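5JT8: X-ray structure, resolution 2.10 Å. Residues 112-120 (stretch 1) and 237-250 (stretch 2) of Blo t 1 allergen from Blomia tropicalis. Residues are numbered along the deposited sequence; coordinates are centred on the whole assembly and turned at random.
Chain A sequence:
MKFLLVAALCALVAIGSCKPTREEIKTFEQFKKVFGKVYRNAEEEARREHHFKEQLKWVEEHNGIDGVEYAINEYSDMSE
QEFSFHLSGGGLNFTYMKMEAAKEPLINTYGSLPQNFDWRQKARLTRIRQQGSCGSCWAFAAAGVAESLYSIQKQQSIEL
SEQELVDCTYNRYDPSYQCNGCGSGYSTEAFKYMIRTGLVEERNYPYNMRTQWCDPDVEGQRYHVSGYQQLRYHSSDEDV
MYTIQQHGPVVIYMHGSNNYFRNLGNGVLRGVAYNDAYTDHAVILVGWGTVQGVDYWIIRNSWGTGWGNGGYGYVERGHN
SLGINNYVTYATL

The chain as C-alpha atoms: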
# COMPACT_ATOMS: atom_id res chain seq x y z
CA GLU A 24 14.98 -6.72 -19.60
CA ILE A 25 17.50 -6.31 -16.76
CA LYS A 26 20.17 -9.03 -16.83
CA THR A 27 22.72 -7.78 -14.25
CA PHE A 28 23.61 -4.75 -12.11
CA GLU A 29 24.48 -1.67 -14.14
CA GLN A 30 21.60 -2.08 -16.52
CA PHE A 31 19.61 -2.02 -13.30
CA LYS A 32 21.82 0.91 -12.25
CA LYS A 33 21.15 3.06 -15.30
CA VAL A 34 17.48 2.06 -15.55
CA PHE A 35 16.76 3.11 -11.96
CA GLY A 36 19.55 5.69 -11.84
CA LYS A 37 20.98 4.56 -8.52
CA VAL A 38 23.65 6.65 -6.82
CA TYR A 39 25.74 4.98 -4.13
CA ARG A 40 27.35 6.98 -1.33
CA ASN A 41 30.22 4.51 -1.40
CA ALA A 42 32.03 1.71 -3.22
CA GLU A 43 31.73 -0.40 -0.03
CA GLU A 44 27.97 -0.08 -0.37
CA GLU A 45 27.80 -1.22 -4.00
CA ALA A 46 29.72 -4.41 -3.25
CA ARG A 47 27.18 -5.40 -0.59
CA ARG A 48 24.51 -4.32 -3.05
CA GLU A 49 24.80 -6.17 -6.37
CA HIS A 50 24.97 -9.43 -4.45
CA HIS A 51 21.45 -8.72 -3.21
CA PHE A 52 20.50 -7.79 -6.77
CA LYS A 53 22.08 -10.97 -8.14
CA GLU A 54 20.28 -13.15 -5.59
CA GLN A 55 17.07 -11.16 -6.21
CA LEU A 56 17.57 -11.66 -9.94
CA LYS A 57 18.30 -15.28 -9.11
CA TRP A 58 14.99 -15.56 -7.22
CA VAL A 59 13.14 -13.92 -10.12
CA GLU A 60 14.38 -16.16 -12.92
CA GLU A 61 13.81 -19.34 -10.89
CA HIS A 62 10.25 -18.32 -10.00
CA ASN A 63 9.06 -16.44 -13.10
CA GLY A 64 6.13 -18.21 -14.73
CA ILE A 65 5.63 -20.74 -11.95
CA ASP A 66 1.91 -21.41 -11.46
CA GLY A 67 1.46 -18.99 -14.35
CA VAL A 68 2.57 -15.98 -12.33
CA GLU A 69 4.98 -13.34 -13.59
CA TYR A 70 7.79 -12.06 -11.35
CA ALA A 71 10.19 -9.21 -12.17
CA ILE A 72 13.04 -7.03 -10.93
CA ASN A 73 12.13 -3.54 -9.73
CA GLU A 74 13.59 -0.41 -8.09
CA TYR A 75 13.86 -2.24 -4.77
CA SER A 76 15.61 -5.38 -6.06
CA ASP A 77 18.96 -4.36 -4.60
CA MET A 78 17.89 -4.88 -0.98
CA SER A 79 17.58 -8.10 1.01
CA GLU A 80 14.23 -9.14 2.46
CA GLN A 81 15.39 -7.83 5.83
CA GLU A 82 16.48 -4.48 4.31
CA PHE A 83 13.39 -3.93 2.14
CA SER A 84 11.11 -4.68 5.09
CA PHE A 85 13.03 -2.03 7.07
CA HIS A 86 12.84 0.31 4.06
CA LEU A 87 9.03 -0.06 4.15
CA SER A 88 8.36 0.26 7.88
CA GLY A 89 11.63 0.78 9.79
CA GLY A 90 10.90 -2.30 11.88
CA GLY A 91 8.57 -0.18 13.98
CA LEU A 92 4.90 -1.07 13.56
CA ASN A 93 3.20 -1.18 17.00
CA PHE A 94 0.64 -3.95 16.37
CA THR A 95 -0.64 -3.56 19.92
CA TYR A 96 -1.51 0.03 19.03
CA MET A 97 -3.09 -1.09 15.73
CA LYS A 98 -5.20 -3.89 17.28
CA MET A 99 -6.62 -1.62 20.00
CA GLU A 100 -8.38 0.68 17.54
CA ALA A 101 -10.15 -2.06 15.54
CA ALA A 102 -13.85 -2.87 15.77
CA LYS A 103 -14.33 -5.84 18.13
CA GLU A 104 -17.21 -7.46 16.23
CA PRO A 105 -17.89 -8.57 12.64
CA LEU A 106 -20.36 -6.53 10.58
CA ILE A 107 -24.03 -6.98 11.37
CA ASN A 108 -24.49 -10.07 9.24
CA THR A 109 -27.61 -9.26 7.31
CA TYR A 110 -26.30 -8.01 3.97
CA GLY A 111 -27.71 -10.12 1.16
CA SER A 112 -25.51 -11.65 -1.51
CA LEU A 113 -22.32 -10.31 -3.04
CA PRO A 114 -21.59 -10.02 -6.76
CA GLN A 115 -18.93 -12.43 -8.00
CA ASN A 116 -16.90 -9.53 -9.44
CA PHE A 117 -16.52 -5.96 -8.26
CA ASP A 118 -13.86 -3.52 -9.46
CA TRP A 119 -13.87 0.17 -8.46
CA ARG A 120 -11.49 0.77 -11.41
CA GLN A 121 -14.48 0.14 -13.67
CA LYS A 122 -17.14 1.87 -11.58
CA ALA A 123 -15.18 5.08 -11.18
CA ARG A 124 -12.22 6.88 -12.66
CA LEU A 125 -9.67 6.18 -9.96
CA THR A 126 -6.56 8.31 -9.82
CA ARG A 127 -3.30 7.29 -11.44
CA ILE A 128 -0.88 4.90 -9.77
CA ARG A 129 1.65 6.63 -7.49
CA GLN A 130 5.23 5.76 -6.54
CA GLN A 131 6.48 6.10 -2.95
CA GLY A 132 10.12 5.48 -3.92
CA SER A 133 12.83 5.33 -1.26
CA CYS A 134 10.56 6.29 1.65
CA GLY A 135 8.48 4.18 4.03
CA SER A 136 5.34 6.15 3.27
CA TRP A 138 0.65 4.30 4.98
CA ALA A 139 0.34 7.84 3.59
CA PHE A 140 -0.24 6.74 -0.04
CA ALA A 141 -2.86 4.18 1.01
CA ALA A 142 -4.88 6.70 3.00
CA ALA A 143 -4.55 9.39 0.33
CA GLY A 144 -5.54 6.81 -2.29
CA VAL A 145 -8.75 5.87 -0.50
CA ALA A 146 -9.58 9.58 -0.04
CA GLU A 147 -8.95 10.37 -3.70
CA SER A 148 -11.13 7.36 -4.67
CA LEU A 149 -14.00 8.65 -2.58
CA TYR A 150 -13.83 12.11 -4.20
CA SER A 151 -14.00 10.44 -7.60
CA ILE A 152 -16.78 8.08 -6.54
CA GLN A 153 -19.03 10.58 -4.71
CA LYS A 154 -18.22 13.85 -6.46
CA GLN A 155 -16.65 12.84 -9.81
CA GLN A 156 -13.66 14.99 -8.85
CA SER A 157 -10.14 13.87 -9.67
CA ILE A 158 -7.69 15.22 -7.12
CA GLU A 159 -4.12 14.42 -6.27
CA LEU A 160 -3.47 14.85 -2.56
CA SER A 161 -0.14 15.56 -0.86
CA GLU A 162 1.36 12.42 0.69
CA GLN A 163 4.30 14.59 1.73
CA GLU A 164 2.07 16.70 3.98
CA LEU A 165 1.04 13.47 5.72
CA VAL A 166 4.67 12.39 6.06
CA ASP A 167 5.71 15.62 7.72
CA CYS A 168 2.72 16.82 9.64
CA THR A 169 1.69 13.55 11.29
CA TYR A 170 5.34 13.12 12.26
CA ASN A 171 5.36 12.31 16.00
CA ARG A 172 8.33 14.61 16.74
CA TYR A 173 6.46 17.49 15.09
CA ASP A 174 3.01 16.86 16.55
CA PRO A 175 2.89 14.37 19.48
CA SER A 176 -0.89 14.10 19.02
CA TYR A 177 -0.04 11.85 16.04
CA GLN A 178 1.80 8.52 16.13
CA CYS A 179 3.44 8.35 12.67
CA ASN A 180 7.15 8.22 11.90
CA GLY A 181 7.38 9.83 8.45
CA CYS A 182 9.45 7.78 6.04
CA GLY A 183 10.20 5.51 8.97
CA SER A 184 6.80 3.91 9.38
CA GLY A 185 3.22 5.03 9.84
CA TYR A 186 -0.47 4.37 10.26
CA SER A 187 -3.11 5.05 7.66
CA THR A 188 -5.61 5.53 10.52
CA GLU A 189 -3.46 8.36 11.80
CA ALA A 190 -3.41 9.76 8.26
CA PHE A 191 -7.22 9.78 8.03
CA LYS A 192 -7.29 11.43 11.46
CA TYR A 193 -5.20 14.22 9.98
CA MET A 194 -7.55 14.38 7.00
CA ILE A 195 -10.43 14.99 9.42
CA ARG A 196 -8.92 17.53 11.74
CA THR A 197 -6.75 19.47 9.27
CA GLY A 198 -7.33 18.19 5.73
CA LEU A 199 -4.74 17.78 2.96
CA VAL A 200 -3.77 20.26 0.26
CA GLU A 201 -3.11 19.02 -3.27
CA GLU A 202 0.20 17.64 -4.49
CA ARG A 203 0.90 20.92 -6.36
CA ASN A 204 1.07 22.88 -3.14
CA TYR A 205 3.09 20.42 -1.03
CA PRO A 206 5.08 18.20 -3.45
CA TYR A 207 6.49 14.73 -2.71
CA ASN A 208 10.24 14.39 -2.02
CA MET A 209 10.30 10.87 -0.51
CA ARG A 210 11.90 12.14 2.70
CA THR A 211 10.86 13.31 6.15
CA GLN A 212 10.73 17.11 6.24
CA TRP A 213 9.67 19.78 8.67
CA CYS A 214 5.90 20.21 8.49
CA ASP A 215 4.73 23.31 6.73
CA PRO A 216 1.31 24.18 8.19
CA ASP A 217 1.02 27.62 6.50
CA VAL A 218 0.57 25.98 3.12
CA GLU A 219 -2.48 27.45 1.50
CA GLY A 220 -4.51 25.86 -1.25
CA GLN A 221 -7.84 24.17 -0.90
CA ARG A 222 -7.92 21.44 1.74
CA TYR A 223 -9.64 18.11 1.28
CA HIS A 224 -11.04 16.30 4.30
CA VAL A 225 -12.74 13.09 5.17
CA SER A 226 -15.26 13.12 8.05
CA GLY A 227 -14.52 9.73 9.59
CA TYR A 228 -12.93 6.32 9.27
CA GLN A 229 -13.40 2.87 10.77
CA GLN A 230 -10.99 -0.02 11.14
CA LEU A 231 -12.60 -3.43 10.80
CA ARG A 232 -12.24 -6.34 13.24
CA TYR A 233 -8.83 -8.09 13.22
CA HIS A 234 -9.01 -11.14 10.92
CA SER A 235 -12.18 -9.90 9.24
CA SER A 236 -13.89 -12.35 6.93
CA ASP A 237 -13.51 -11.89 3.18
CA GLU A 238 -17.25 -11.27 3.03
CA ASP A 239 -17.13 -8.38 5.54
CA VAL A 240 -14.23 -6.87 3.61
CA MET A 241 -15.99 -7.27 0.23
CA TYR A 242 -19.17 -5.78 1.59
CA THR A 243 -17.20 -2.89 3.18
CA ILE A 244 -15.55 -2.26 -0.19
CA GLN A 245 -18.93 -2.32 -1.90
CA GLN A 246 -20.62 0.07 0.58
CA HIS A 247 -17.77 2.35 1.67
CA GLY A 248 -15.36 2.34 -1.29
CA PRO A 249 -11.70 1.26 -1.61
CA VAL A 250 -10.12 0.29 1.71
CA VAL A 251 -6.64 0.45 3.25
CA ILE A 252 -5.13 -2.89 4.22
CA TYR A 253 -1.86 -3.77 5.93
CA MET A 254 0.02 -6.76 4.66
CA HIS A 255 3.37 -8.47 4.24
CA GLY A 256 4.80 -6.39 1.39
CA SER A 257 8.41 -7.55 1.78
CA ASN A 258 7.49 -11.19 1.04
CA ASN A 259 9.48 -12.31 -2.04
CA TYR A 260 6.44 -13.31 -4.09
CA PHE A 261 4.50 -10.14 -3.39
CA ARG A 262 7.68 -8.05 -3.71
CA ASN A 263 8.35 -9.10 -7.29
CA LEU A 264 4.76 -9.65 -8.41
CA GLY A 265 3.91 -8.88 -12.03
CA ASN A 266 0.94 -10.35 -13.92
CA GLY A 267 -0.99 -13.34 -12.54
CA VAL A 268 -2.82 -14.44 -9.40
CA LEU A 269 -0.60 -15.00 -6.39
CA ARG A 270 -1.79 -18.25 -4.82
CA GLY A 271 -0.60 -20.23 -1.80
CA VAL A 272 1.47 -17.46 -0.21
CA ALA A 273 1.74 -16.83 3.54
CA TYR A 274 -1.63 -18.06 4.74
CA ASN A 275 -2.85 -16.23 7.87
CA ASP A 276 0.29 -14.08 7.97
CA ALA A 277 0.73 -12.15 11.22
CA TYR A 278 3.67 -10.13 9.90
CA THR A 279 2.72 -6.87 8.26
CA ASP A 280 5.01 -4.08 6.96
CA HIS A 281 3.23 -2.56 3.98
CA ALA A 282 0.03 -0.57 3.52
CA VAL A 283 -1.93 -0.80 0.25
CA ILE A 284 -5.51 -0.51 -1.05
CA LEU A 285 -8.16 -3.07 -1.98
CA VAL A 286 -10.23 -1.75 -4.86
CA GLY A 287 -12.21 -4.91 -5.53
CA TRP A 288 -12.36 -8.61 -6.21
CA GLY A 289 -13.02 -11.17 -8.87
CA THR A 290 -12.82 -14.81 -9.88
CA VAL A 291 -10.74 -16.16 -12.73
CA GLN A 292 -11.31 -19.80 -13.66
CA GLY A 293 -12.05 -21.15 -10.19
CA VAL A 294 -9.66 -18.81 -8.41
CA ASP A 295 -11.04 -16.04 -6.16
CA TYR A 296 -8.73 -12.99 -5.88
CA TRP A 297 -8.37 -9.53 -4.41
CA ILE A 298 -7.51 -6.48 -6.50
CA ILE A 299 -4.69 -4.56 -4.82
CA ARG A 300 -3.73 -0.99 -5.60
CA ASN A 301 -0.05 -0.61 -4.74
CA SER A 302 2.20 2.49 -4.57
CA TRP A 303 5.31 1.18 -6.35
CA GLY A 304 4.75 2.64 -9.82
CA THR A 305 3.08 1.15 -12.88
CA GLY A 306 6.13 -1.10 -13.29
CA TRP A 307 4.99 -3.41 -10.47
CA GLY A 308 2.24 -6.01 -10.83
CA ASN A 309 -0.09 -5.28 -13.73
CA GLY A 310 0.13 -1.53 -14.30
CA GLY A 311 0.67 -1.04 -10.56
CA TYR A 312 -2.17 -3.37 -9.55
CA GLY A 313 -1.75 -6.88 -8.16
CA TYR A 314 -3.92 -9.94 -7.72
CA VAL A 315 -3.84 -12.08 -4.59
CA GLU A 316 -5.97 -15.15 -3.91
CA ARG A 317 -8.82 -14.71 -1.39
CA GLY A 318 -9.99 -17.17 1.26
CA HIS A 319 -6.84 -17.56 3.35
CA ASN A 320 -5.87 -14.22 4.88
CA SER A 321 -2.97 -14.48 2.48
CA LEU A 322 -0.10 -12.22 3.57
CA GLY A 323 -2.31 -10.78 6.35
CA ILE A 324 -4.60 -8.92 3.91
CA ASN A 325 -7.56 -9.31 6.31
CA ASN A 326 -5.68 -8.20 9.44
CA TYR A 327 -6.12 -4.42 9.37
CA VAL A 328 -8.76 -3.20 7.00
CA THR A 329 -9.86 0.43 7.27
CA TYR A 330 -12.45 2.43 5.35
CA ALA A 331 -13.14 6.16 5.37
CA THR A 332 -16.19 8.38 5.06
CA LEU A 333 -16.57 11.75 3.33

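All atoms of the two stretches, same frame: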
# COMPACT_ATOMS: atom_id res chain seq x y z
N SER A 112 -26.50 -10.88 -0.77
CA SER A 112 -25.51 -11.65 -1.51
C SER A 112 -24.54 -10.69 -2.16
O SER A 112 -24.87 -9.52 -2.40
CB SER A 112 -26.18 -12.53 -2.57
OG SER A 112 -27.08 -11.77 -3.36
N LEU A 113 -23.34 -11.16 -2.45
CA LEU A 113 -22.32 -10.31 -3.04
C LEU A 113 -22.10 -10.70 -4.50
O LEU A 113 -22.12 -11.87 -4.85
CB LEU A 113 -21.01 -10.42 -2.26
CG LEU A 113 -21.08 -9.97 -0.80
CD1 LEU A 113 -19.86 -10.38 0.01
CD2 LEU A 113 -21.28 -8.46 -0.74
N PRO A 114 -21.88 -9.69 -5.37
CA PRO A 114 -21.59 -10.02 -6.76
C PRO A 114 -20.27 -10.76 -6.85
O PRO A 114 -19.39 -10.54 -6.00
CB PRO A 114 -21.52 -8.65 -7.44
CG PRO A 114 -21.33 -7.66 -6.34
CD PRO A 114 -21.92 -8.24 -5.11
N GLN A 115 -20.14 -11.64 -7.83
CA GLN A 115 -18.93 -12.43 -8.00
C GLN A 115 -17.74 -11.53 -8.31
O GLN A 115 -16.64 -11.78 -7.84
CB GLN A 115 -19.11 -13.48 -9.12
CG GLN A 115 -17.87 -14.38 -9.31
CD GLN A 115 -18.11 -15.58 -10.23
OE1 GLN A 115 -18.44 -15.42 -11.41
NE2 GLN A 115 -17.92 -16.78 -9.70
N ASN A 116 -17.97 -10.48 -9.10
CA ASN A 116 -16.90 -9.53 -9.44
C ASN A 116 -17.28 -8.11 -9.08
O ASN A 116 -18.42 -7.70 -9.27
CB ASN A 116 -16.55 -9.58 -10.94
CG ASN A 116 -16.16 -10.96 -11.40
OD1 ASN A 116 -15.06 -11.44 -11.12
ND2 ASN A 116 -17.06 -11.62 -12.12
N PHE A 117 -16.32 -7.36 -8.58
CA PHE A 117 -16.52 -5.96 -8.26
C PHE A 117 -15.17 -5.27 -8.40
O PHE A 117 -14.18 -5.72 -7.83
CB PHE A 117 -17.10 -5.81 -6.85
CG PHE A 117 -17.58 -4.42 -6.52
CD1 PHE A 117 -16.69 -3.44 -6.11
CD2 PHE A 117 -18.92 -4.09 -6.63
CE1 PHE A 117 -17.13 -2.16 -5.81
CE2 PHE A 117 -19.37 -2.81 -6.34
CZ PHE A 117 -18.47 -1.84 -5.92
N ASP A 118 -15.12 -4.20 -9.17
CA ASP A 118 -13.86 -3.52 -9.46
C ASP A 118 -14.10 -2.01 -9.50
O ASP A 118 -14.67 -1.50 -10.46
CB ASP A 118 -13.29 -4.03 -10.79
CG ASP A 118 -11.85 -3.58 -11.05
OD1 ASP A 118 -11.37 -2.68 -10.35
OD2 ASP A 118 -11.21 -4.13 -11.97
N TRP A 119 -13.69 -1.28 -8.46
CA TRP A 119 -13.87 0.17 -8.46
C TRP A 119 -13.18 0.85 -9.66
O TRP A 119 -13.60 1.92 -10.09
CB TRP A 119 -13.38 0.79 -7.16
CG TRP A 119 -14.38 0.74 -6.07
CD1 TRP A 119 -14.28 0.03 -4.89
CD2 TRP A 119 -15.65 1.41 -6.03
NE1 TRP A 119 -15.41 0.22 -4.13
CE2 TRP A 119 -16.27 1.06 -4.80
CE3 TRP A 119 -16.33 2.25 -6.91
CZ2 TRP A 119 -17.52 1.54 -4.43
CZ3 TRP A 119 -17.59 2.72 -6.55
CH2 TRP A 119 -18.18 2.36 -5.32
N ARG A 120 -12.14 0.22 -10.22
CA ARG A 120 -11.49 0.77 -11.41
C ARG A 120 -12.45 0.90 -12.60
O ARG A 120 -12.20 1.68 -13.53
CB ARG A 120 -10.30 -0.08 -11.85
CG ARG A 120 -9.17 -0.21 -10.85
CD ARG A 120 -8.10 -1.17 -11.38
NE ARG A 120 -8.64 -2.51 -11.57
CZ ARG A 120 -7.93 -3.57 -11.95
NH1 ARG A 120 -6.63 -3.45 -12.20
NH2 ARG A 120 -8.52 -4.76 -12.09
N ASP A 237 -13.55 -12.43 4.53
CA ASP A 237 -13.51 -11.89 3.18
C ASP A 237 -14.81 -11.16 2.87
O ASP A 237 -14.83 -10.08 2.28
CB ASP A 237 -13.28 -13.03 2.15
CG ASP A 237 -11.86 -13.58 2.17
OD1 ASP A 237 -11.00 -13.06 2.92
OD2 ASP A 237 -11.59 -14.54 1.40
N GLU A 238 -15.91 -11.80 3.25
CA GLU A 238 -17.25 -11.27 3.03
C GLU A 238 -17.46 -9.87 3.65
O GLU A 238 -18.00 -8.98 2.99
CB GLU A 238 -18.30 -12.26 3.58
CG GLU A 238 -18.39 -13.59 2.84
CD GLU A 238 -17.09 -14.41 2.85
OE1 GLU A 238 -16.48 -14.65 3.93
OE2 GLU A 238 -16.66 -14.81 1.74
N ASP A 239 -17.06 -9.70 4.91
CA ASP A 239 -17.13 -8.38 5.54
C ASP A 239 -16.34 -7.37 4.72
O ASP A 239 -16.81 -6.26 4.42
CB ASP A 239 -16.60 -8.41 6.99
CG ASP A 239 -17.62 -8.97 7.96
OD1 ASP A 239 -18.66 -9.42 7.49
OD2 ASP A 239 -17.37 -8.98 9.20
N VAL A 240 -15.12 -7.76 4.35
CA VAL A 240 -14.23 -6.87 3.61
C VAL A 240 -14.85 -6.51 2.27
O VAL A 240 -14.92 -5.33 1.94
CB VAL A 240 -12.85 -7.50 3.40
CG1 VAL A 240 -12.00 -6.60 2.52
CG2 VAL A 240 -12.17 -7.68 4.76
N MET A 241 -15.34 -7.51 1.53
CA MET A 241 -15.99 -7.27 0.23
C MET A 241 -17.21 -6.37 0.36
O MET A 241 -17.41 -5.44 -0.43
CB MET A 241 -16.43 -8.59 -0.44
CG MET A 241 -15.28 -9.54 -0.81
SD MET A 241 -15.79 -11.29 -0.96
CE MET A 241 -16.77 -11.21 -2.43
N TYR A 242 -18.04 -6.66 1.35
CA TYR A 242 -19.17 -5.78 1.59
C TYR A 242 -18.75 -4.33 1.96
O TYR A 242 -19.37 -3.36 1.50
CB TYR A 242 -20.04 -6.34 2.70
CG TYR A 242 -21.34 -5.63 2.71
CD1 TYR A 242 -22.28 -5.85 1.70
CD2 TYR A 242 -21.62 -4.67 3.67
CE1 TYR A 242 -23.47 -5.16 1.68
CE2 TYR A 242 -22.80 -3.98 3.66
CZ TYR A 242 -23.73 -4.23 2.67
OH TYR A 242 -24.92 -3.54 2.67
N THR A 243 -17.74 -4.21 2.81
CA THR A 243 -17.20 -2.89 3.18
C THR A 243 -16.73 -2.14 1.94
O THR A 243 -17.03 -0.96 1.76
CB THR A 243 -16.05 -3.02 4.19
OG1 THR A 243 -16.57 -3.61 5.40
CG2 THR A 243 -15.39 -1.65 4.49
N ILE A 244 -16.04 -2.85 1.05
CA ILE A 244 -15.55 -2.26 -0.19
C ILE A 244 -16.71 -1.82 -1.06
O ILE A 244 -16.68 -0.73 -1.64
CB ILE A 244 -14.68 -3.26 -0.96
CG1 ILE A 244 -13.33 -3.41 -0.24
CG2 ILE A 244 -14.49 -2.81 -2.42
CD1 ILE A 244 -12.51 -4.62 -0.73
N GLN A 245 -17.74 -2.65 -1.13
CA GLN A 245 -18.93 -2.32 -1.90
C GLN A 245 -19.66 -1.08 -1.35
O GLN A 245 -20.08 -0.21 -2.12
CB GLN A 245 -19.90 -3.50 -1.95
CG GLN A 245 -21.10 -3.24 -2.87
CD GLN A 245 -22.07 -4.42 -2.98
OE1 GLN A 245 -22.54 -4.74 -4.07
NE2 GLN A 245 -22.40 -5.03 -1.85
N GLN A 246 -19.83 -1.01 -0.02
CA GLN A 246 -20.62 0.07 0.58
C GLN A 246 -19.82 1.32 0.98
O GLN A 246 -20.39 2.41 1.07
CB GLN A 246 -21.37 -0.44 1.81
CG GLN A 246 -22.54 -1.38 1.52
CD GLN A 246 -23.19 -1.20 0.14
OE1 GLN A 246 -23.19 -2.13 -0.67
NE2 GLN A 246 -23.76 -0.02 -0.12
N HIS A 247 -18.53 1.17 1.24
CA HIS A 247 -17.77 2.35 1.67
C HIS A 247 -16.62 2.75 0.74
O HIS A 247 -15.93 3.72 1.01
CB HIS A 247 -17.25 2.13 3.10
CG HIS A 247 -18.34 1.86 4.09
ND1 HIS A 247 -19.17 2.85 4.56
CD2 HIS A 247 -18.77 0.70 4.66
CE1 HIS A 247 -20.05 2.32 5.39
NE2 HIS A 247 -19.83 1.02 5.47
N GLY A 248 -16.44 2.02 -0.36
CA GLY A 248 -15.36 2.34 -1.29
C GLY A 248 -14.06 1.57 -1.04
O GLY A 248 -14.02 0.66 -0.20
N PRO A 249 -13.00 1.90 -1.80
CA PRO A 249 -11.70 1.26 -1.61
C PRO A 249 -11.23 1.38 -0.16
O PRO A 249 -11.52 2.39 0.50
CB PRO A 249 -10.79 2.04 -2.56
CG PRO A 249 -11.72 2.40 -3.70
CD PRO A 249 -13.04 2.73 -3.01
N VAL A 250 -10.54 0.35 0.32
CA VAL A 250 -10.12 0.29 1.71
C VAL A 250 -8.61 0.12 1.83
O VAL A 250 -7.97 -0.46 0.95
CB VAL A 250 -10.83 -0.88 2.44
CG1 VAL A 250 -12.36 -0.67 2.41
CG2 VAL A 250 -10.46 -2.22 1.83

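Stretch 2 forms a helix from Asp 237 to His 247 and then turns out through Gly 248 and Pro 249; stretch 1 runs alongside it as an extended segment with a short strand at Phe 117 and Asp 118. The two run in the same general direction, with CA–CA separations of 7.2 Å for Leu 113 and Tyr 242, 7.7 Å for Phe 117 and Gln 245, and 7.3 Å for Trp 119 and Pro 249, so side chains fill the space between the backbones. Gly 248 leaves the helix with positive phi (94°), where a CB would be jammed against the preceding carbonyl O and would clash with Pro 249 CD.

Leu 113 points toward the helix and has the largest area covered in this contact. Its CD1 lies 3.9 Å from Met 241 CB, and its CD2 meets the edge of the Tyr 242 ring, 3.7 Å from CD1 of that residue. Pro 114 CD touches Gln 245 OE1 at 3.7 Å. Phe 117 also points toward the helix: Gln 245 lies over one face of its ring, the aliphatic CG of Gln 245 3.9 Å from Phe 117 CE2, while Phe 117 CD1 reaches Ile 244 CG2 at 4.3 Å.

Trp 119 supplies the single hydrogen bond between the stretches, from NE1 to Ile 244 O (3.0 Å, 156°). Ile 244 O, near the plane of the ring, also accepts a weak helical bond from Gly 248 N (3.0 Å). Pro 249 CD covers one face of the indole in a CH-pi contact, 3.5 Å from Trp 119 CD1 and 18° off the five-membered ring's normal.

Asp 118 points away: its OD1 accepts from Arg 120 N (3.0 Å) as an N-cap, and its OD2 forms a salt bridge with Arg 120 NH2 (2.8 Å).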